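Local coordinates for transcriptional regulator, MarR family (Listeria monocytogenes str. 4b, PDB 2QWW), which probably represses transcription as a MarR-family dimer that binds operator DNA through winged helix-turn-helix domains, at the interface of chains A and B. Coordinates in Å, arbitrary orientation; residue numbers count along the deposited sequence, not the author numbering. Chains: chain A/B, Transcriptional regulator, MarR family.

Contact 1: the interface of chains A and B. Residues chain A 19, 143, 147, 150; chain B 19, 22, 139, 143.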
# COMPACT_ATOMS: atom_id res chain seq x y z
N TYR A 19 4.06 -12.43 1.32
CA TYR A 19 4.39 -11.00 1.36
C TYR A 19 3.13 -10.13 1.39
O TYR A 19 3.07 -9.17 2.13
CB TYR A 19 5.20 -10.59 0.14
CG TYR A 19 6.68 -10.92 0.16
CD1 TYR A 19 7.42 -10.85 1.33
CD2 TYR A 19 7.35 -11.17 -1.02
CE1 TYR A 19 8.78 -11.11 1.32
CE2 TYR A 19 8.70 -11.43 -1.02
CZ TYR A 19 9.40 -11.41 0.15
OH TYR A 19 10.75 -11.64 0.14
N ASN A 143 15.47 -11.93 2.60
CA ASN A 143 14.58 -10.87 2.13
C ASN A 143 15.37 -9.71 1.49
O ASN A 143 15.01 -9.22 0.41
CB ASN A 143 13.66 -10.38 3.26
CG ASN A 143 12.45 -11.29 3.47
OD1 ASN A 143 11.77 -11.66 2.53
ND2 ASN A 143 12.17 -11.64 4.70
N GLU A 147 15.14 -8.16 -2.37
CA GLU A 147 15.01 -6.75 -2.66
C GLU A 147 16.12 -6.30 -3.60
O GLU A 147 15.86 -5.60 -4.57
CB GLU A 147 15.12 -5.95 -1.37
CG GLU A 147 15.03 -4.44 -1.54
CD GLU A 147 15.52 -3.68 -0.32
OE1 GLU A 147 15.79 -4.30 0.73
OE2 GLU A 147 15.63 -2.43 -0.42
N LEU A 150 15.56 -7.67 -7.08
CA LEU A 150 14.42 -6.99 -7.72
C LEU A 150 14.83 -5.66 -8.33
O LEU A 150 14.42 -5.33 -9.44
CB LEU A 150 13.30 -6.74 -6.70
CG LEU A 150 12.42 -7.93 -6.35
CD1 LEU A 150 11.57 -7.58 -5.11
CD2 LEU A 150 11.56 -8.32 -7.51
N TYR B 19 10.86 -5.24 3.71
CA TYR B 19 9.49 -5.54 3.28
C TYR B 19 8.82 -4.32 2.59
O TYR B 19 8.16 -4.45 1.56
CB TYR B 19 8.60 -5.96 4.46
CG TYR B 19 8.80 -7.35 5.05
CD1 TYR B 19 9.01 -8.45 4.24
CD2 TYR B 19 8.62 -7.58 6.41
CE1 TYR B 19 9.13 -9.71 4.78
CE2 TYR B 19 8.73 -8.84 6.96
CZ TYR B 19 8.98 -9.90 6.13
OH TYR B 19 9.10 -11.18 6.63
N ILE B 22 10.25 -4.05 -0.91
CA ILE B 22 9.64 -5.08 -1.77
C ILE B 22 8.22 -4.70 -2.17
O ILE B 22 7.85 -4.85 -3.34
CB ILE B 22 9.63 -6.50 -1.05
CG1 ILE B 22 11.06 -7.05 -0.99
CG2 ILE B 22 8.76 -7.48 -1.79
CD1 ILE B 22 11.29 -8.12 0.07
N LEU B 139 13.56 -19.00 2.35
CA LEU B 139 12.83 -17.74 2.19
C LEU B 139 11.34 -17.95 2.37
O LEU B 139 10.69 -17.19 3.07
CB LEU B 139 13.07 -17.18 0.79
CG LEU B 139 12.43 -15.89 0.30
CD1 LEU B 139 12.87 -14.70 1.08
CD2 LEU B 139 12.80 -15.70 -1.17
N ASN B 143 9.37 -16.49 5.96
CA ASN B 143 8.33 -15.48 5.80
C ASN B 143 6.98 -16.05 6.24
O ASN B 143 6.22 -15.36 6.91
CB ASN B 143 8.23 -14.96 4.36
CG ASN B 143 9.30 -13.96 4.02
OD1 ASN B 143 9.65 -13.10 4.84
ND2 ASN B 143 9.81 -14.04 2.80
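A:Asn143 and B:Asn143 face each other across the two-fold axis of the MarR dimer and pair through their side-chain amides, a compact case of one residue recognising its own copy. Each amide both gives and takes: A:Asn143 ND2 donates to B:Asn143 OD1 at 2.9 Å, and B:Asn143 ND2 returns a bond to A:Asn143 OD1 at 3.1 Å. The two amide planes lie 28° apart, and each acceptor stays close to the plane of the amide that donates to it. The second bond uses a lone pair of A:Asn143 OD1 in the carbonyl plane, whereas in the first A:Asn143 ND2 is tilted 16° from the carbonyl plane of B:Asn143.

Each oxygen also accepts a hydrogen bond from a phenol hydroxyl of its own chain, A:Tyr19 OH reaching A:Asn143 OD1 at 2.6 Å and B:Tyr19 OH reaching B:Asn143 OD1 at 2.7 Å. Two donors thus grip each carbonyl oxygen, and the tyrosines should restrain the amides from flipping. Both tyrosines hold CG beside the backbone N (chi1 -79° in A:Tyr19), which lays the hydroxyl beside the amide while the two tyrosine side chains cross at about a right angle, A:Tyr19 CE1 and B:Tyr19 CE1 being 3.8 Å apart.

B:Ile22 closes in over A:Tyr19, its CG2 lying above one ring face toward the rim and its CD1 standing 3.6 Å from the phenol OH. B:Leu139 CD1 adds an apolar neighbour near A:Asn143 OD1. Away from this dense centre the contact loosens: A:Leu150 CD1 meets B:Ile22 CG1 at 4.2 Å, and A:Glu147 offers CB rather than its carboxylate, with little surface hidden.

By tying the first and last helices of both subunits together at the axis, the site probably helps hold the dimer in register for DNA binding.

Contact 2: the interface of chains A and B. Residues chain A 135, 138-139, 142; chain B 138, 141-142.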
# COMPACT_ATOMS: atom_id res chain seq x y z
N GLU A 135 17.51 -18.09 12.55
CA GLU A 135 16.37 -17.85 11.66
C GLU A 135 16.19 -16.36 11.35
O GLU A 135 15.87 -15.96 10.22
CB GLU A 135 15.08 -18.38 12.28
CG GLU A 135 14.90 -19.90 12.25
CD GLU A 135 13.68 -20.35 13.04
OE1 GLU A 135 13.56 -19.95 14.22
OE2 GLU A 135 12.85 -21.12 12.50
N GLU A 138 18.85 -15.20 8.84
CA GLU A 138 18.52 -15.67 7.50
C GLU A 138 17.28 -15.00 6.91
O GLU A 138 17.22 -14.76 5.70
CB GLU A 138 18.38 -17.18 7.52
CG GLU A 138 19.71 -17.86 7.80
CD GLU A 138 20.77 -17.53 6.76
OE1 GLU A 138 20.46 -17.65 5.54
OE2 GLU A 138 21.91 -17.19 7.15
N LEU A 139 16.28 -14.73 7.73
CA LEU A 139 15.06 -14.02 7.29
C LEU A 139 15.44 -12.67 6.69
O LEU A 139 15.04 -12.34 5.57
CB LEU A 139 14.11 -13.80 8.49
CG LEU A 139 12.79 -13.06 8.26
CD1 LEU A 139 11.87 -13.78 7.29
CD2 LEU A 139 12.10 -12.87 9.60
N LEU A 142 17.93 -13.20 3.50
CA LEU A 142 17.24 -13.65 2.30
C LEU A 142 16.26 -12.58 1.74
O LEU A 142 16.22 -12.35 0.53
CB LEU A 142 16.56 -15.01 2.56
CG LEU A 142 17.50 -16.18 2.88
CD1 LEU A 142 16.72 -17.47 3.29
CD2 LEU A 142 18.41 -16.47 1.72
N GLU B 138 14.05 -21.83 2.16
CA GLU B 138 14.14 -21.09 3.43
C GLU B 138 13.42 -19.77 3.43
O GLU B 138 12.76 -19.44 4.39
CB GLU B 138 15.59 -20.90 3.85
CG GLU B 138 16.17 -22.11 4.51
CD GLU B 138 15.40 -22.50 5.77
OE1 GLU B 138 14.96 -21.59 6.50
OE2 GLU B 138 15.25 -23.71 6.03
N ARG B 141 9.78 -20.55 3.88
CA ARG B 141 9.47 -21.05 5.20
C ARG B 141 9.57 -19.98 6.28
O ARG B 141 8.73 -19.92 7.16
CB ARG B 141 10.39 -22.23 5.53
CG ARG B 141 9.97 -22.99 6.76
CD ARG B 141 11.00 -24.03 7.11
NE ARG B 141 12.22 -23.45 7.68
CZ ARG B 141 12.35 -23.02 8.93
NH1 ARG B 141 11.32 -23.06 9.78
NH2 ARG B 141 13.51 -22.53 9.35
N LEU B 142 10.57 -19.12 6.21
CA LEU B 142 10.74 -18.08 7.22
C LEU B 142 9.73 -16.93 7.16
O LEU B 142 9.31 -16.43 8.20
CB LEU B 142 12.17 -17.56 7.20
CG LEU B 142 13.22 -18.54 7.73
CD1 LEU B 142 14.60 -17.98 7.56
CD2 LEU B 142 12.96 -18.89 9.18
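B:Leu142 lies against helix 133-150 of chain A, in the helical dimerisation region characteristic of MarR-family regulators, and has more surface hidden than any other residue of this patch, 64 Å². Its two methyl branches divide the work. CD1 of B:Leu142 points at the backbone, 3.6 Å from the carbonyl O of A:Glu135 and near the amide N of A:Leu139, while its CD2 lies along the aliphatic stem of A:Glu135, 3.8 Å from CG of that residue. With CG anti to the carbonyl carbon (chi1 -70°), the isobutyl group of B:Leu142 reaches across one turn of the opposing helix, between A:Glu135 and A:Leu139. A:Leu139 meets the base of the side chain with CD1, set against CB of B:Leu142 at 3.8 Å, and A:Glu138 contributes its CB to the surroundings of the CD1 methyl.

A:Glu135, next in hidden surface, plays a double part. Its methylenes pack on the leucine, and because the chain is extended beyond CG (chi2 173°) the carboxylate travels past that methyl to B:Arg141. There A:Glu135 OE2 sits at the edge of the guanidinium, in its plane, and forms a salt bridge with B:Arg141 NH2 at 3.5 Å. The carboxylate and guanidinium planes are only 15° apart, although the two side chains cross at about a right angle. At this separation the salt bridge is a long one and its attraction is probably mainly electrostatic.

B:Arg141 bends at chi3 and is probably steadied from within its own chain by B:Glu138, whose OE1 forms a salt bridge with B:Arg141 NH2 at 3.3 Å, the hydrogen bonds along that edge being weak. The guanidinium therefore stands between carboxylates of both subunits and may temper their mutual repulsion. B:Glu138 also offers its CB to A:Leu142, whose CD1 approaches at 3.7 Å; this is the symmetry twin of the approach of A:Glu138 CB to B:Leu142 CD1.

Contacts 1 and 2 are centred about 10 Å apart, measured between the means of their C-alpha atoms, and both draw on helix 133-150 of each chain. B:Leu139 belongs to contact 1 while A:Leu139 belongs to contact 2, so the same sequence position serves both patches. Contact 1 brings in helix 8-37 as well, whereas contact 2 is formed between the two copies of helix 133-150. Neighbouring positions 142 and 143 direct one side chain to each patch. Two-fold symmetry gives contact 2 a twin and maps the amide pair of contact 1 onto itself, so the patches are parts of one interface that combines amide pairing with leucine packing and charged groups.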